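PDB 3PPE: cadherin-5 from Gallus gallus, which mediates calcium-dependent, homophilic adhesion between endothelial cells and is represented here by its two N-terminal extracellular cadherin repeats, EC1 and EC2. Local coordinates for residues A[125-129]-A[141-145]. Sequence-based numbering, arbitrary orientation.
Sequences KVTAE and TVTYQ
Both segments run extended, with phi/psi in the beta region throughout, and no backbone hydrogen bond joins them: at their nearest, the CA atoms of Ala128 and Val142 are still 7.1 Å apart, and side chains fill the gap. The one polar link comes from Tyr144, which reaches across with chi1 m (-63°) and chi2 near 90°. Its OH accepts a nearly straight hydrogen bond from the backbone N of Ala128 (2.9 Å, 172° at the hydrogen), with Thr127 CA 3.5 Å from the same OH. This is contact between the two sheets of a cadherin beta sandwich, here EC2: strand 122-129 belongs to one sheet, and strand 142-148 is an outer strand of the other, bonded to strand 175-184. Val126 CG2 packs 4.1 Å from Tyr144 CD2, Ala128 CB 4.1 Å from Tyr144 CE2, and Ala182 of strand 175-184 touches Ala128, Val142 and Tyr144. Val142, chi1 t, puts CG1 4.2 Å from Ala128 CB and CG2 3.6 Å from Ala128 O; its side chain is about 7 Å from a bound calcium ion. Lys125 stretches along its own strand, chi1-chi3 t and chi4 m, its NZ donating to Thr127 OG1 (2.9 Å) and Val126 O (3.0 Å).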
# COMPACT_ATOMS: atom_id res chain seq x y z
N LYS A 125 27.47 27.17 -20.81
CA LYS A 125 26.73 26.33 -19.89
C LYS A 125 26.28 25.09 -20.64
O LYS A 125 25.83 25.18 -21.78
CB LYS A 125 25.49 27.04 -19.33
CG LYS A 125 24.83 26.24 -18.16
CD LYS A 125 23.48 26.78 -17.77
CE LYS A 125 22.79 25.91 -16.68
NZ LYS A 125 22.58 24.46 -17.07
N VAL A 126 26.45 23.92 -20.03
CA VAL A 126 25.86 22.69 -20.58
C VAL A 126 24.67 22.32 -19.67
O VAL A 126 24.60 22.77 -18.51
CB VAL A 126 26.90 21.51 -20.74
CG1 VAL A 126 28.09 21.96 -21.64
CG2 VAL A 126 27.45 20.95 -19.39
N THR A 127 23.75 21.51 -20.17
CA THR A 127 22.54 21.14 -19.42
C THR A 127 22.17 19.71 -19.76
O THR A 127 22.07 19.37 -20.95
CB THR A 127 21.33 22.05 -19.82
OG1 THR A 127 21.70 23.41 -19.67
CG2 THR A 127 20.05 21.78 -18.95
N ALA A 128 21.96 18.89 -18.73
CA ALA A 128 21.34 17.58 -18.88
C ALA A 128 20.04 17.56 -18.07
O ALA A 128 19.94 18.23 -17.02
CB ALA A 128 22.29 16.48 -18.41
N GLU A 129 19.02 16.86 -18.57
CA GLU A 129 17.72 16.80 -17.91
C GLU A 129 17.48 15.37 -17.49
O GLU A 129 17.86 14.43 -18.18
CB GLU A 129 16.57 17.25 -18.83
CG GLU A 129 16.75 18.60 -19.49
CD GLU A 129 15.70 18.87 -20.56
OE1 GLU A 129 15.39 17.94 -21.38
OE2 GLU A 129 15.18 20.00 -20.59
N THR A 141 18.08 15.37 -9.41
CA THR A 141 19.15 16.27 -9.08
C THR A 141 20.34 15.93 -9.99
O THR A 141 20.87 14.82 -9.90
CB THR A 141 19.59 16.08 -7.62
OG1 THR A 141 18.51 16.43 -6.74
CG2 THR A 141 20.75 17.01 -7.28
N VAL A 142 20.79 16.87 -10.82
CA VAL A 142 21.82 16.59 -11.82
C VAL A 142 23.14 17.17 -11.32
O VAL A 142 23.18 18.28 -10.80
CB VAL A 142 21.47 17.24 -13.18
CG1 VAL A 142 22.55 16.90 -14.26
CG2 VAL A 142 20.00 16.86 -13.69
N THR A 143 24.22 16.41 -11.48
CA THR A 143 25.59 16.86 -11.19
C THR A 143 26.45 16.62 -12.45
O THR A 143 26.09 15.82 -13.31
CB THR A 143 26.23 16.09 -9.96
OG1 THR A 143 26.46 14.73 -10.33
CG2 THR A 143 25.32 16.11 -8.77
N TYR A 144 27.56 17.34 -12.59
CA TYR A 144 28.33 17.34 -13.83
C TYR A 144 29.82 17.13 -13.51
O TYR A 144 30.30 17.61 -12.51
CB TYR A 144 28.18 18.70 -14.52
CG TYR A 144 26.77 19.05 -14.96
CD1 TYR A 144 25.90 19.71 -14.11
CD2 TYR A 144 26.31 18.67 -16.23
CE1 TYR A 144 24.57 20.04 -14.51
CE2 TYR A 144 24.96 19.00 -16.65
CZ TYR A 144 24.14 19.69 -15.79
OH TYR A 144 22.86 20.00 -16.17
N GLN A 145 30.53 16.45 -14.42
CA GLN A 145 31.95 16.24 -14.30
C GLN A 145 32.55 16.40 -15.70
O GLN A 145 31.94 16.02 -16.70
CB GLN A 145 32.15 14.81 -13.72
CG GLN A 145 33.58 14.32 -13.54
CD GLN A 145 33.65 12.83 -13.04
OE1 GLN A 145 32.62 12.09 -12.97
NE2 GLN A 145 34.87 12.38 -12.72